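Local coordinates for protein ribonuclease T2 (Homo sapiens, PDB 3T0O) that cleaves single-stranded RNA, preferentially between purine and uridine, and so degrades microbial RNA into products sensed by TLR8 in innate immunity, at residues E168-I172 / G220-P225. Where two conformers were deposited one is given. Numbering follows the deposited sequence.
Sequences EVQTI and GPVFYP
A two-stranded sheet can be tied to a larger one by a single beta bridge, and human RNase T2, an alpha/beta enzyme, offers a compact example. Residues 168-172 lead into strand 171-180 of the main antiparallel sheet, while 220-225 carry strand 221-222, paired with strand 139-140. Both backbones are extended, but their end-to-end directions differ by 68°, so they meet briefly instead of running on as partners. The register is Gln170-Val222, Thr171-Phe223 and Ile172-Tyr224, with CA atoms 5.4, 4.6 and 5.6 Å apart. Phe223 makes the bridge in the parallel pattern, reaching both residues that flank Thr171: Phe223 N donates to Gln170 O (2.9 Å, nearly linear), and Phe223 O accepts from Ile172 N (2.9 Å). Its t rotamer (chi1 -176°) leads the ring away from 168-172, leaving Phe223 CB to pack on Val169 CG2 at 3.9 Å.

Ile172, in the tt rotamer, buries the largest area here. Ile172 CB lies 3.7 Å from Val222 CG2, and Ile172 CG2 lies 3.6 Å from Tyr224 CD1; Phe144 of helix 141-152 also touches Ile172 and Val222, closing over this apolar patch. On the neighbouring residue, Thr171 CG2 meets Pro225 CD at 3.5 Å, and the Thr171 backbone hydrogen-bonds to that of Leu161 in strand 157-161, so the bridge is anchored in the main sheet. Gln170 extends the link by its side chain. With chi1 at 65° (p) and chi2 t (-169°), its amide grips the backbone at two points: Gln170 OE1 accepts from N of Glu218, just before 220-225, and Gln170 NE2 donates across the contact to Pro221 O at 3.0 Å.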
ATOM      1  N   GLU A 168       5.829   5.490  24.135  1.00 37.29           N
ATOM      2  CA  GLU A 168       5.451   4.119  23.894  1.00 33.28           C
ATOM      3  C   GLU A 168       6.386   3.565  22.776  1.00 31.32           C
ATOM      4  O   GLU A 168       7.536   3.962  22.694  1.00 31.06           O
ATOM      5  CB  GLU A 168       3.965   4.115  23.547  1.00 34.30           C
ATOM      6  CG  GLU A 168       3.632   5.185  22.469  1.00 37.46           C
ATOM      7  CD  GLU A 168       2.165   5.590  22.433  1.00 42.19           C
ATOM      8  OE1 GLU A 168       1.768   6.471  23.235  1.00 46.49           O
ATOM      9  OE2 GLU A 168       1.416   5.048  21.590  1.00 46.52           O
ATOM     10  N   VAL A 169       5.910   2.666  21.912  1.00 26.14           N
ATOM     11  CA  VAL A 169       6.774   2.110  20.847  1.00 22.48           C
ATOM     12  C   VAL A 169       6.173   2.492  19.495  1.00 17.23           C
ATOM     13  O   VAL A 169       5.007   2.852  19.397  1.00 20.43           O
ATOM     14  CB  VAL A 169       6.986   0.518  20.903  1.00 22.84           C
ATOM     15  CG1 VAL A 169       7.648   0.071  22.237  1.00 25.72           C
ATOM     16  CG2 VAL A 169       5.741  -0.176  20.716  1.00 24.11           C
ATOM     17  N   GLN A 170       7.011   2.472  18.464  1.00 14.46           N
ATOM     18  CA  GLN A 170       6.565   2.733  17.080  1.00 12.10           C
ATOM     19  C   GLN A 170       5.453   1.740  16.692  1.00 12.50           C
ATOM     20  O   GLN A 170       5.370   0.621  17.181  1.00 13.03           O
ATOM     21  CB  GLN A 170       7.740   2.624  16.139  1.00 13.32           C
ATOM     22  CG  GLN A 170       8.310   1.184  16.094  1.00 13.57           C
ATOM     23  CD  GLN A 170       9.604   1.011  15.399  1.00 14.54           C
ATOM     24  OE1 GLN A 170      10.080   1.887  14.655  1.00 15.17           O
ATOM     25  NE2 GLN A 170      10.213  -0.109  15.680  1.00 13.62           N
ATOM     26  N   THR A 171       4.664   2.182  15.731  1.00 10.83           N
ATOM     27  CA  THR A 171       3.546   1.400  15.274  0.50  9.71           C
ATOM     28  C   THR A 171       3.701   1.095  13.785  1.00  8.95           C
ATOM     29  O   THR A 171       3.892   2.024  12.995  1.00 10.28           O
ATOM     30  CB  THR A 171       2.308   2.222  15.457  0.50  8.64           C
ATOM     31  OG1 THR A 171       2.270   2.713  16.820  0.50 13.07           O
ATOM     32  CG2 THR A 171       1.101   1.313  15.183  0.50  8.32           C
ATOM     33  N   ILE A 172       3.623  -0.186  13.403  1.00  9.43           N
ATOM     34  CA  ILE A 172       3.790  -0.521  11.962  1.00  7.69           C
ATOM     35  C   ILE A 172       2.631   0.027  11.186  1.00  8.62           C
ATOM     36  O   ILE A 172       1.494  -0.157  11.590  1.00  9.16           O
ATOM     37  CB  ILE A 172       4.014  -2.013  11.756  1.00  9.90           C
ATOM     38  CG1 ILE A 172       4.361  -2.280  10.270  1.00  9.79           C
ATOM     39  CG2 ILE A 172       2.728  -2.862  12.092  1.00 11.88           C
ATOM     40  CD1 ILE A 172       4.715  -3.781  10.029  1.00 11.50           C
ATOM     41  N   GLY A 220      13.796  -3.323  16.501  1.00 15.92           N
ATOM     42  CA  GLY A 220      13.320  -3.405  17.860  1.00 15.99           C
ATOM     43  C   GLY A 220      11.822  -3.627  17.941  1.00 15.13           C
ATOM     44  O   GLY A 220      11.198  -4.009  16.934  1.00 14.84           O
ATOM     45  N   PRO A 221      11.229  -3.353  19.082  1.00 15.46           N
ATOM     46  CA  PRO A 221       9.799  -3.637  19.246  1.00 15.31           C
ATOM     47  C   PRO A 221       8.928  -2.768  18.390  1.00 15.42           C
ATOM     48  O   PRO A 221       9.293  -1.616  18.049  1.00 15.52           O
ATOM     49  CB  PRO A 221       9.520  -3.366  20.754  1.00 17.77           C
ATOM     50  CG  PRO A 221      10.835  -3.272  21.328  1.00 21.61           C
ATOM     51  CD  PRO A 221      11.849  -2.943  20.346  1.00 18.03           C
ATOM     52  N   VAL A 222       7.853  -3.378  17.943  1.00 11.98           N
ATOM     53  CA  VAL A 222       6.925  -2.625  17.122  1.00 11.04           C
ATOM     54  C   VAL A 222       5.511  -3.090  17.488  1.00 10.80           C
ATOM     55  O   VAL A 222       5.256  -4.295  17.752  1.00 13.44           O
ATOM     56  CB  VAL A 222       7.273  -2.812  15.571  1.00 11.35           C
ATOM     57  CG1 VAL A 222       7.250  -4.286  15.190  1.00 10.83           C
ATOM     58  CG2 VAL A 222       6.235  -2.016  14.673  1.00 11.89           C
ATOM     59  N   PHE A 223       4.617  -2.134  17.518  1.00 11.17           N
ATOM     60  CA  PHE A 223       3.202  -2.461  17.778  1.00 11.30           C
ATOM     61  C   PHE A 223       2.500  -2.643  16.456  1.00 10.51           C
ATOM     62  O   PHE A 223       2.570  -1.793  15.567  1.00 10.06           O
ATOM     63  CB  PHE A 223       2.618  -1.270  18.578  1.00 13.19           C
ATOM     64  CG  PHE A 223       1.217  -1.426  19.042  1.00 12.24           C
ATOM     65  CD1 PHE A 223       0.716  -2.638  19.490  1.00 15.81           C
ATOM     66  CD2 PHE A 223       0.397  -0.311  19.067  1.00 17.09           C
ATOM     67  CE1 PHE A 223      -0.643  -2.770  19.952  1.00 16.71           C
ATOM     68  CE2 PHE A 223      -0.960  -0.432  19.534  1.00 16.17           C
ATOM     69  CZ  PHE A 223      -1.435  -1.670  19.971  1.00 17.38           C
ATOM     70  N   TYR A 224       1.705  -3.704  16.376  1.00  9.83           N
ATOM     71  CA  TYR A 224       0.908  -4.010  15.180  1.00  8.61           C
ATOM     72  C   TYR A 224      -0.537  -4.035  15.733  1.00 10.32           C
ATOM     73  O   TYR A 224      -1.017  -5.069  16.269  1.00 10.64           O
ATOM     74  CB  TYR A 224       1.359  -5.394  14.700  1.00  8.98           C
ATOM     75  CG  TYR A 224       0.623  -5.952  13.519  1.00  7.88           C
ATOM     76  CD1 TYR A 224      -0.031  -5.107  12.605  1.00  8.26           C
ATOM     77  CD2 TYR A 224       0.672  -7.289  13.268  1.00  9.77           C
ATOM     78  CE1 TYR A 224      -0.716  -5.622  11.487  1.00 11.78           C
ATOM     79  CE2 TYR A 224       0.072  -7.846  12.166  1.00  8.52           C
ATOM     80  CZ  TYR A 224      -0.645  -7.005  11.274  1.00 11.64           C
ATOM     81  OH  TYR A 224      -1.205  -7.561  10.162  1.00 12.33           O
ATOM     82  N   PRO A 225      -1.218  -2.913  15.669  1.00 11.27           N
ATOM     83  CA  PRO A 225      -2.410  -2.700  16.497  1.00 10.40           C
ATOM     84  C   PRO A 225      -3.636  -3.377  15.961  1.00 11.06           C
ATOM     85  O   PRO A 225      -3.940  -3.301  14.754  1.00 12.90           O
ATOM     86  CB  PRO A 225      -2.629  -1.168  16.434  1.00 13.14           C
ATOM     87  CG  PRO A 225      -1.960  -0.701  15.237  1.00 12.66           C
ATOM     88  CD  PRO A 225      -0.744  -1.667  15.041  1.00 11.90           C
TER